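Local structure of CCMAN5 (2XSG) at residues G77-V82 with L159-E164; R448-G453 with I492-K497. The protein hydrolyses alpha-mannosides as a calcium-containing family 92 glycosidase and enables mannose-6-phosphate modification of yeast-produced lysosomal enzymes, probably by removing mannose that caps the phosphate. One frame throughout, in Å; residues are numbered along the deposited sequence.

Contact 1 of 2, residues G77-V82 with L159-E164; sequences GDLLVV and LVVDLE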
loop_
_atom_site.group_PDB
_atom_site.type_symbol
_atom_site.label_atom_id
_atom_site.label_comp_id
_atom_site.label_asym_id
_atom_site.label_seq_id
_atom_site.Cartn_x
_atom_site.Cartn_y
_atom_site.Cartn_z
ATOM N N GLY A 77 -7.538 4.855 -12.531
ATOM C CA GLY A 77 -7.541 6.115 -13.303
ATOM C C GLY A 77 -8.762 6.240 -14.216
ATOM O O GLY A 77 -8.742 7.011 -15.177
ATOM N N ASP A 78 -9.819 5.484 -13.905
ATOM C CA ASP A 78 -11.066 5.470 -14.684
ATOM C C ASP A 78 -11.949 6.679 -14.406
ATOM O O ASP A 78 -11.940 7.220 -13.297
ATOM C CB ASP A 78 -11.917 4.231 -14.352
ATOM C CG ASP A 78 -11.225 2.917 -14.705
ATOM O OD1 ASP A 78 -10.867 2.148 -13.772
ATOM O OD2 ASP A 78 -11.048 2.667 -15.911
ATOM N N LEU A 79 -12.734 7.048 -15.423
ATOM C CA LEU A 79 -13.824 8.003 -15.315
ATOM C C LEU A 79 -13.285 9.419 -15.088
ATOM O O LEU A 79 -13.316 9.929 -13.966
ATOM C CB LEU A 79 -14.803 7.597 -14.214
ATOM C CG LEU A 79 -16.298 7.900 -14.393
ATOM C CD1 LEU A 79 -17.135 6.967 -13.512
ATOM C CD2 LEU A 79 -16.621 9.365 -14.083
ATOM N N LEU A 80 -12.798 10.030 -16.164
ATOM C CA LEU A 80 -12.202 11.350 -16.086
ATOM C C LEU A 80 -13.267 12.407 -16.300
ATOM O O LEU A 80 -13.936 12.428 -17.338
ATOM C CB LEU A 80 -11.040 11.497 -17.087
ATOM C CG LEU A 80 -10.321 12.858 -17.165
ATOM C CD1 LEU A 80 -9.479 13.111 -15.919
ATOM C CD2 LEU A 80 -9.449 12.931 -18.427
ATOM N N VAL A 81 -13.434 13.269 -15.302
ATOM C CA VAL A 81 -14.360 14.403 -15.384
ATOM C C VAL A 81 -13.579 15.718 -15.526
ATOM O O VAL A 81 -12.805 16.077 -14.649
ATOM C CB VAL A 81 -15.283 14.461 -14.144
ATOM C CG1 VAL A 81 -16.122 15.776 -14.119
ATOM C CG2 VAL A 81 -16.185 13.189 -14.052
ATOM N N VAL A 82 -13.791 16.406 -16.647
ATOM C CA VAL A 82 -13.044 17.597 -17.011
ATOM C C VAL A 82 -13.980 18.804 -17.153
ATOM O O VAL A 82 -14.825 18.819 -18.064
ATOM C CB VAL A 82 -12.297 17.410 -18.375
ATOM C CG1 VAL A 82 -11.503 18.663 -18.740
ATOM C CG2 VAL A 82 -11.372 16.204 -18.332
ATOM N N LEU A 159 -19.083 19.700 -18.504
ATOM C CA LEU A 159 -18.233 18.682 -17.927
ATOM C C LEU A 159 -18.134 17.565 -18.939
ATOM O O LEU A 159 -19.156 17.060 -19.403
ATOM C CB LEU A 159 -18.827 18.148 -16.612
ATOM C CG LEU A 159 -18.978 19.116 -15.435
ATOM C CD1 LEU A 159 -19.585 18.422 -14.236
ATOM C CD2 LEU A 159 -17.628 19.703 -15.036
ATOM N N VAL A 160 -16.909 17.213 -19.300
ATOM C CA VAL A 160 -16.654 16.078 -20.164
ATOM C C VAL A 160 -16.492 14.882 -19.238
ATOM O O VAL A 160 -15.744 14.969 -18.247
ATOM C CB VAL A 160 -15.366 16.278 -20.976
ATOM C CG1 VAL A 160 -14.963 14.996 -21.688
ATOM C CG2 VAL A 160 -15.540 17.421 -21.978
ATOM N N VAL A 161 -17.193 13.793 -19.543
ATOM C CA VAL A 161 -17.021 12.550 -18.806
ATOM C C VAL A 161 -16.326 11.592 -19.780
ATOM O O VAL A 161 -16.960 11.066 -20.676
ATOM C CB VAL A 161 -18.381 11.993 -18.285
ATOM C CG1 VAL A 161 -18.194 10.711 -17.481
ATOM C CG2 VAL A 161 -19.139 13.046 -17.461
ATOM N N ASP A 162 -15.016 11.417 -19.616
ATOM C CA ASP A 162 -14.204 10.611 -20.529
ATOM C C ASP A 162 -14.030 9.193 -19.975
ATOM O O ASP A 162 -13.387 8.977 -18.917
ATOM C CB ASP A 162 -12.855 11.293 -20.729
ATOM C CG ASP A 162 -12.076 10.739 -21.896
ATOM O OD1 ASP A 162 -12.134 9.521 -22.173
ATOM O OD2 ASP A 162 -11.391 11.528 -22.569
ATOM N N LEU A 163 -14.585 8.222 -20.688
ATOM C CA LEU A 163 -14.596 6.842 -20.201
ATOM C C LEU A 163 -13.497 5.978 -20.794
ATOM O O LEU A 163 -13.451 4.768 -20.561
ATOM C CB LEU A 163 -15.965 6.194 -20.420
ATOM C CG LEU A 163 -17.129 6.626 -19.515
ATOM C CD1 LEU A 163 -16.716 6.684 -18.039
ATOM C CD2 LEU A 163 -17.644 7.953 -19.926
ATOM N N GLU A 164 -12.604 6.599 -21.561
ATOM C CA GLU A 164 -11.468 5.859 -22.110
ATOM C C GLU A 164 -10.277 5.892 -21.144
ATOM O O GLU A 164 -9.565 4.910 -21.026
ATOM C CB GLU A 164 -11.074 6.408 -23.483
ATOM C CG GLU A 164 -10.103 5.507 -24.256
ATOM C CD GLU A 164 -8.644 5.700 -23.833
ATOM O OE1 GLU A 164 -8.318 6.734 -23.212
ATOM O OE2 GLU A 164 -7.817 4.803 -24.112
HETATM O O HOH W 1 -12.286 6.403 -17.950
#
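Two neighbouring antiparallel strands of the beta-sandwich-like N-terminal domain meet here, strand 80-84 beside strand 158-162. Leu80 with Asp162 and Val82 with Val160 are hydrogen-bonded pairs, and Val81 with Val161 is the non-hydrogen-bonded pair between them. Val81, Leu159 and Val161 face the second sheet, where Tyr149, Leu187, Ile248 and Leu250 lie. Leu79 and Leu163, just beyond the strand pairing, join this apolar layer. Leu79 runs alongside Val161, both pointing the same way, so that its CD2 meets Val161 CG1 at 4.0 Å. Leu79 CG meets Leu163 CD1 at 3.9 Å, a methyl that bends back although the root of Leu163 points away. Leu79 has a positive phi and a chi1 of -146°, off the staggered positions. Branched apolar residues suit such a buried face. On the other face Val82 and Val160 meet CB to CB at 4.2 Å. Beside Leu80 on that face stands a buried acid, Asp162, whose CG lies anti to its backbone N (chi1 -166°). Arg91 and Tyr97 satisfy its OD2, Arg91 through a salt bridge, which probably keeps the acid ionised. Asp162 O accepts from Leu80 N at 3.0 Å. It also accepts from a water that itself accepts from Leu79 N (2.6 Å). Asp162 OD1 closes an Asx turn, taking Glu164 N at 3.0 Å on its anti lone pair.

Contact 2 of 2, residues R448-G453 with I492-K497; sequences RGYVAG and IEKLTK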
loop_
_atom_site.group_PDB
_atom_site.type_symbol
_atom_site.label_atom_id
_atom_site.label_comp_id
_atom_site.label_asym_id
_atom_site.label_seq_id
_atom_site.Cartn_x
_atom_site.Cartn_y
_atom_site.Cartn_z
ATOM N N ARG A 448 16.342 -32.864 -4.455
ATOM C CA ARG A 448 17.517 -32.083 -4.049
ATOM C C ARG A 448 17.234 -31.055 -2.942
ATOM O O ARG A 448 18.153 -30.625 -2.224
ATOM C CB ARG A 448 18.219 -31.456 -5.267
ATOM C CG ARG A 448 17.609 -30.133 -5.751
ATOM C CD ARG A 448 18.388 -29.556 -6.909
ATOM N NE ARG A 448 18.036 -30.167 -8.190
ATOM C CZ ARG A 448 17.119 -29.684 -9.017
ATOM N NH1 ARG A 448 16.440 -28.584 -8.690
ATOM N NH2 ARG A 448 16.874 -30.300 -10.163
ATOM N N GLY A 449 15.967 -30.661 -2.808
ATOM C CA GLY A 449 15.549 -29.732 -1.758
ATOM C C GLY A 449 15.531 -28.251 -2.106
ATOM O O GLY A 449 15.413 -27.412 -1.202
ATOM N N TYR A 450 15.610 -27.921 -3.397
ATOM C CA TYR A 450 15.644 -26.515 -3.848
ATOM C C TYR A 450 15.493 -26.365 -5.370
ATOM O O TYR A 450 15.751 -27.301 -6.134
ATOM C CB TYR A 450 16.936 -25.818 -3.392
ATOM C CG TYR A 450 18.182 -26.505 -3.908
ATOM C CD1 TYR A 450 18.754 -26.138 -5.129
ATOM C CD2 TYR A 450 18.770 -27.549 -3.189
ATOM C CE1 TYR A 450 19.892 -26.781 -5.612
ATOM C CE2 TYR A 450 19.911 -28.194 -3.663
ATOM C CZ TYR A 450 20.459 -27.815 -4.871
ATOM O OH TYR A 450 21.587 -28.468 -5.329
ATOM N N VAL A 451 15.094 -25.177 -5.804
ATOM C CA VAL A 451 15.001 -24.874 -7.234
ATOM C C VAL A 451 16.400 -24.511 -7.750
ATOM O O VAL A 451 17.019 -23.565 -7.257
ATOM C CB VAL A 451 13.998 -23.723 -7.499
ATOM C CG1 VAL A 451 13.800 -23.507 -9.007
ATOM C CG2 VAL A 451 12.656 -24.012 -6.807
ATOM N N ALA A 452 16.890 -25.282 -8.726
ATOM C CA ALA A 452 18.234 -25.109 -9.292
ATOM C C ALA A 452 18.470 -23.707 -9.846
ATOM O O ALA A 452 17.690 -23.225 -10.666
ATOM C CB ALA A 452 18.486 -26.160 -10.393
ATOM N N GLY A 453 19.549 -23.059 -9.413
ATOM C CA GLY A 453 19.887 -21.710 -9.900
ATOM C C GLY A 453 18.892 -20.592 -9.582
ATOM O O GLY A 453 18.999 -19.483 -10.118
ATOM N N ILE A 492 16.783 -22.631 3.811
ATOM C CA ILE A 492 17.852 -22.290 4.768
ATOM C C ILE A 492 18.968 -23.348 4.794
ATOM O O ILE A 492 20.145 -23.020 4.693
ATOM C CB ILE A 492 17.310 -22.028 6.195
ATOM C CG1 ILE A 492 16.548 -20.694 6.252
ATOM C CG2 ILE A 492 18.451 -21.981 7.215
ATOM C CD1 ILE A 492 15.576 -20.611 7.414
ATOM N N GLU A 493 18.596 -24.610 4.927
ATOM C CA GLU A 493 19.591 -25.672 5.067
ATOM C C GLU A 493 20.399 -25.875 3.793
ATOM O O GLU A 493 21.617 -26.022 3.851
ATOM C CB GLU A 493 18.905 -26.977 5.462
ATOM C CG GLU A 493 19.833 -28.150 5.733
ATOM C CD GLU A 493 19.156 -29.472 5.413
ATOM O OE1 GLU A 493 17.900 -29.512 5.406
ATOM O OE2 GLU A 493 19.879 -30.463 5.157
ATOM N N LYS A 494 19.719 -25.849 2.648
ATOM C CA LYS A 494 20.315 -26.258 1.379
ATOM C C LYS A 494 20.944 -25.127 0.555
ATOM O O LYS A 494 21.775 -25.398 -0.315
ATOM C CB LYS A 494 19.281 -27.007 0.512
ATOM C CG LYS A 494 18.662 -28.251 1.156
ATOM C CD LYS A 494 19.481 -29.498 0.823
ATOM C CE LYS A 494 18.705 -30.777 1.131
ATOM N NZ LYS A 494 18.799 -31.178 2.564
ATOM N N LEU A 495 20.537 -23.876 0.798
ATOM C CA LEU A 495 21.082 -22.757 0.013
ATOM C C LEU A 495 22.010 -21.797 0.761
ATOM O O LEU A 495 22.523 -20.858 0.160
ATOM C CB LEU A 495 19.962 -21.983 -0.713
ATOM C CG LEU A 495 19.126 -22.779 -1.714
ATOM C CD1 LEU A 495 18.088 -21.876 -2.360
ATOM C CD2 LEU A 495 20.012 -23.408 -2.769
ATOM N N THR A 496 22.226 -22.010 2.058
ATOM C CA THR A 496 23.151 -21.143 2.800
ATOM C C THR A 496 24.546 -21.726 2.635
ATOM O O THR A 496 24.899 -22.700 3.286
ATOM C CB THR A 496 22.802 -21.029 4.305
ATOM O OG1 THR A 496 21.431 -20.657 4.476
ATOM C CG2 THR A 496 23.697 -20.004 5.001
ATOM N N LYS A 497 25.331 -21.134 1.748
ATOM C CA LYS A 497 26.675 -21.627 1.450
ATOM C C LYS A 497 27.672 -21.235 2.520
ATOM O O LYS A 497 27.906 -20.041 2.735
ATOM C CB LYS A 497 27.150 -21.086 0.104
ATOM C CG LYS A 497 28.576 -21.501 -0.235
ATOM C CD LYS A 497 29.083 -20.761 -1.441
ATOM C CE LYS A 497 30.454 -21.293 -1.827
ATOM N NZ LYS A 497 30.990 -20.537 -2.972
#
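Lys494, Tyr450 and Leu495 carry this packing of the turn after helix 443-448 against the end of helix 478-495. Tyr450 holds its CG in the crowded position between backbone N and carbonyl carbon (chi1 59°). Leu495 lays CD2 over one ring face, 4.2 Å from the centroid of the Tyr450 ring, as a CH-pi contact. The opposite face takes Arg448 CD, near the rim and 3.3 Å above the ring plane of Tyr450, so the flat ring is sandwiched between aliphatic groups. Its hydroxyl bonds Ala516 O. Lys494 crosses the tyrosine at about a right angle, its CB 3.8 Å from Tyr450 CD2, and its chain, bent at chi2 and chi4, brings CE within 3.4 Å of Arg448 O. Gly449 is required there: its phi is positive, and a side chain would collide with Lys494 CE. An alanine here would keep the CB that touches Tyr450 but lose CG to NZ, and so would probably uncover Arg448 O and Gly449 and give up the salt bridge from Lys494 NZ to Glu493 OE2 (2.9 Å). No hydrogen bond crosses between the segments; Lys494 CB packs on the ring, while CD and CE, polarised by the ammonium, probably attract the helix-end carbonyl weakly.

How the contacts relate
Contact 1 and contact 2 lie on opposite sides of the chain's centre, their own centres about 51 Å apart and their nearest atoms about 36 Å apart. They come in series: contact 1 closes at residue 164, long before contact 2 opens at residue 448. They share no sheet or helix. Contact 1 pairs strands within the N-terminal domain, bringing together parts separated by 76 residues rich in strand, whereas contact 2 ties helix ends in the catalytic domain across 38 mostly helical residues. Each therefore lies within a different domain of the enzyme, in whose family the active site lies between the domains; the calcium ligands Asn588, Glu589 and Asp662 belong to neither contact.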